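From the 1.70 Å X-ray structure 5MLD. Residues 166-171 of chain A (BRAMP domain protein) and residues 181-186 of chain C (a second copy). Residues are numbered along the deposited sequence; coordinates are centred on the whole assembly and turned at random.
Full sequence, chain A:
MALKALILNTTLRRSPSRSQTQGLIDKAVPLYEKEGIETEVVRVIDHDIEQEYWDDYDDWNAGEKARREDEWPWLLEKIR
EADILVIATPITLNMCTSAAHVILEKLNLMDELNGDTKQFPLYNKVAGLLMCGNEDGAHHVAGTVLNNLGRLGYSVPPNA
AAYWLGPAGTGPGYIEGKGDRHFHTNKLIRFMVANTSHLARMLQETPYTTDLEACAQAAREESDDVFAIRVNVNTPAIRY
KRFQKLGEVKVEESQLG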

ATOM      1  N   GLY A 166     -13.614  -8.940  10.251  1.00 15.96           N
ATOM      2  CA  GLY A 166     -14.424  -8.408  11.324  1.00 15.80           C
ATOM      3  C   GLY A 166     -14.218  -6.905  11.524  1.00 20.04           C
ATOM      4  O   GLY A 166     -13.552  -6.228  10.728  1.00 16.14           O
ATOM      5  N   PRO A 167     -14.817  -6.346  12.575  1.00 15.92           N
ATOM      6  CA  PRO A 167     -14.610  -4.925  12.878  1.00 17.87           C
ATOM      7  C   PRO A 167     -13.201  -4.668  13.404  1.00 16.27           C
ATOM      8  O   PRO A 167     -12.456  -5.587  13.714  1.00 18.41           O
ATOM      9  N   ALA A 168     -12.851  -3.382  13.515  1.00 21.02           N
ATOM     10  CA  ALA A 168     -11.613  -2.986  14.183  1.00 20.26           C
ATOM     11  C   ALA A 168     -11.463  -3.763  15.485  1.00 19.14           C
ATOM     12  O   ALA A 168     -12.376  -3.783  16.317  1.00 19.00           O
ATOM     13  N   GLY A 169     -10.341  -4.448  15.637  1.00 21.44           N
ATOM     14  CA  GLY A 169     -10.149  -5.268  16.817  1.00 18.85           C
ATOM     15  C   GLY A 169      -9.126  -6.362  16.577  1.00 21.82           C
ATOM     16  O   GLY A 169      -8.434  -6.385  15.563  1.00 21.52           O
ATOM     17  N   THR A 170      -9.061  -7.278  17.546  1.00 18.19           N
ATOM     18  CA  THR A 170      -8.082  -8.353  17.547  1.00 20.13           C
ATOM     19  C   THR A 170      -8.628  -9.640  16.960  1.00 16.54           C
ATOM     20  O   THR A 170      -7.868 -10.601  16.808  1.00 17.29           O
ATOM     21  N   GLY A 171      -9.924  -9.689  16.682  1.00 20.64           N
ATOM     22  CA  GLY A 171     -10.595 -10.933  16.348  1.00 21.95           C
ATOM     23  C   GLY A 171     -11.937 -11.023  17.044  1.00 19.30           C
ATOM     24  O   GLY A 171     -12.396 -10.055  17.666  1.00 17.17           O
TER
ATOM     25  N   ARG C 181     -18.844   3.552  21.540  1.00 22.60           N
ATOM     26  CA  ARG C 181     -18.719   2.552  22.591  1.00 24.16           C
ATOM     27  C   ARG C 181     -17.907   1.341  22.141  1.00 21.69           C
ATOM     28  O   ARG C 181     -17.984   0.276  22.759  1.00 21.56           O
ATOM     29  N   HIS C 182     -17.088   1.497  21.101  1.00 22.05           N
ATOM     30  CA  HIS C 182     -16.287   0.392  20.581  1.00 21.11           C
ATOM     31  C   HIS C 182     -14.984   0.307  21.367  1.00 19.97           C
ATOM     32  O   HIS C 182     -14.116   1.174  21.229  1.00 24.47           O
ATOM     33  N   PHE C 183     -14.829  -0.761  22.157  1.00 21.05           N
ATOM     34  CA  PHE C 183     -13.695  -0.884  23.076  1.00 21.13           C
ATOM     35  C   PHE C 183     -12.353  -0.723  22.371  1.00 22.91           C
ATOM     36  O   PHE C 183     -11.491   0.043  22.816  1.00 20.23           O
ATOM     37  N   HIS C 184     -12.145  -1.461  21.277  1.00 21.52           N
ATOM     38  CA  HIS C 184     -10.851  -1.410  20.602  1.00 21.71           C
ATOM     39  C   HIS C 184     -10.498   0.014  20.190  1.00 20.75           C
ATOM     40  O   HIS C 184      -9.383   0.488  20.438  1.00 19.39           O
ATOM     41  N   THR C 185     -11.445   0.716  19.578  1.00 17.75           N
ATOM     42  CA  THR C 185     -11.178   2.079  19.131  1.00 18.38           C
ATOM     43  C   THR C 185     -10.884   2.983  20.319  1.00 21.17           C
ATOM     44  O   THR C 185      -9.941   3.784  20.292  1.00 20.22           O
ATOM     45  N   ASN C 186     -11.672   2.844  21.385  1.00 21.71           N
ATOM     46  CA  ASN C 186     -11.506   3.720  22.535  1.00 23.46           C
ATOM     47  C   ASN C 186     -10.165   3.507  23.222  1.00 24.62           C
ATOM     48  O   ASN C 186      -9.560   4.476  23.709  1.00 22.90           O
TER

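The two stretches bury 226 Å² between them, both sides summed. The contact is built round H184(C), A168(A) and H182(C). The chain A stretch is an irregular loop. The chain C stretch leads into a helix, with H182(C) at the N-cap position and H184(C) within the first turn. Both histidines point their CA-to-CB bonds toward chain A, and both have chi1 near t.

H184(C) covers the most surface. With chi1 at -167° and chi2 at 78°, its ring presents a face to G169(A). The CA of G169(A) sits 3.4 Å from the centroid of the H184(C) ring, only 9° off the ring normal, which makes a CH-pi contact. G169(A) has no side chain, and its phi/psi of 157/-170 would jam a CB against the carbonyl O of A168(A). The methyl CG2 of T170(A) lies 4.1 Å from CE1 of H184(C). T170(A) has chi1 p, and its OG1 is hydrogen-bonded elsewhere in the structure.

A168(A) contributes both backbone and side chain. The carbonyl O of A168(A) accepts a hydrogen bond from NE2 of H182(C) at 2.7 Å. At 167° the bond is nearly straight, and the oxygen lies at the ring edge, near the ring plane, where the N-H points. It is the only hydrogen bond between the two stretches. The CB of A168(A) points sideways, 4.1 Å from NE2 of H182(C) and 4.3 Å from CD2 of H184(C). CB of A168(A) also lies 4.4 Å from OG1 of T185(C), which has its hydrogen-bond partner elsewhere.

H182(C) has chi1 -166° and chi2 64°. Beyond the hydrogen bond, CE1 of H182(C) packs 4.2 Å from CB of P167(A), whose CB points toward chain C. F183(C), R181(C) and N186(C) make no contact with the chain A stretch.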

ATOM      1  CB  PRO A 167     -15.662  -4.650  13.954  1.00 18.76           C
ATOM      2  CG  PRO A 167     -15.732  -5.945  14.694  1.00 19.29           C
ATOM      3  CD  PRO A 167     -15.568  -7.036  13.646  1.00 19.90           C
ATOM      4  CB  ALA A 168     -11.624  -1.476  14.462  1.00 16.94           C
ATOM      5  CB  THR A 170      -7.637  -8.662  18.971  1.00 17.51           C
ATOM      6  OG1 THR A 170      -8.779  -9.102  19.700  1.00 17.91           O
ATOM      7  CG2 THR A 170      -7.026  -7.424  19.633  1.00 20.07           C
TER
ATOM      8  CB  ARG C 181     -20.108   2.150  23.088  1.00 25.15           C
ATOM      9  CG  ARG C 181     -20.833   3.351  23.711  1.00 32.34           C
ATOM     10  CD  ARG C 181     -22.071   2.950  24.479  1.00 35.69           C
ATOM     11  NE  ARG C 181     -21.779   1.950  25.495  1.00 36.66           N
ATOM     12  CZ  ARG C 181     -21.295   2.214  26.707  1.00 34.44           C
ATOM     13  NH1 ARG C 181     -21.030   3.464  27.078  1.00 34.25           N
ATOM     14  NH2 ARG C 181     -21.076   1.215  27.552  1.00 36.29           N
ATOM     15  CB  HIS C 182     -16.013   0.575  19.092  1.00 21.08           C
ATOM     16  CG  HIS C 182     -15.500  -0.661  18.425  1.00 20.34           C
ATOM     17  ND1 HIS C 182     -16.254  -1.809  18.318  1.00 19.72           N
ATOM     18  CD2 HIS C 182     -14.319  -0.924  17.808  1.00 21.37           C
ATOM     19  CE1 HIS C 182     -15.555  -2.735  17.684  1.00 21.23           C
ATOM     20  NE2 HIS C 182     -14.380  -2.222  17.358  1.00 21.92           N
ATOM     21  CB  PHE C 183     -13.743  -2.239  23.790  1.00 23.29           C
ATOM     22  CG  PHE C 183     -12.504  -2.539  24.612  1.00 23.72           C
ATOM     23  CD1 PHE C 183     -12.250  -1.846  25.794  1.00 24.47           C
ATOM     24  CD2 PHE C 183     -11.599  -3.500  24.198  1.00 20.36           C
ATOM     25  CE1 PHE C 183     -11.125  -2.117  26.553  1.00 24.32           C
ATOM     26  CE2 PHE C 183     -10.461  -3.782  24.938  1.00 23.96           C
ATOM     27  CZ  PHE C 183     -10.218  -3.088  26.132  1.00 25.41           C
ATOM     28  CB  HIS C 184     -10.852  -2.332  19.390  1.00 21.66           C
ATOM     29  CG  HIS C 184      -9.489  -2.568  18.822  1.00 22.29           C
ATOM     30  ND1 HIS C 184      -8.586  -3.444  19.387  1.00 26.00           N
ATOM     31  CD2 HIS C 184      -8.877  -2.042  17.735  1.00 18.72           C
ATOM     32  CE1 HIS C 184      -7.479  -3.453  18.664  1.00 24.85           C
ATOM     33  NE2 HIS C 184      -7.631  -2.614  17.657  1.00 22.09           N
ATOM     34  CB  THR C 185     -12.370   2.608  18.343  1.00 21.79           C
ATOM     35  OG1 THR C 185     -12.589   1.771  17.199  1.00 17.85           O
ATOM     36  CG2 THR C 185     -12.130   4.038  17.891  1.00 17.86           C
ATOM     37  CB  ASN C 186     -12.664   3.514  23.507  1.00 20.35           C
ATOM     38  CG  ASN C 186     -13.915   4.229  23.058  1.00 25.42           C
ATOM     39  OD1 ASN C 186     -13.850   5.320  22.490  1.00 26.05           O
ATOM     40  ND2 ASN C 186     -15.059   3.623  23.304  1.00 25.66           N
TER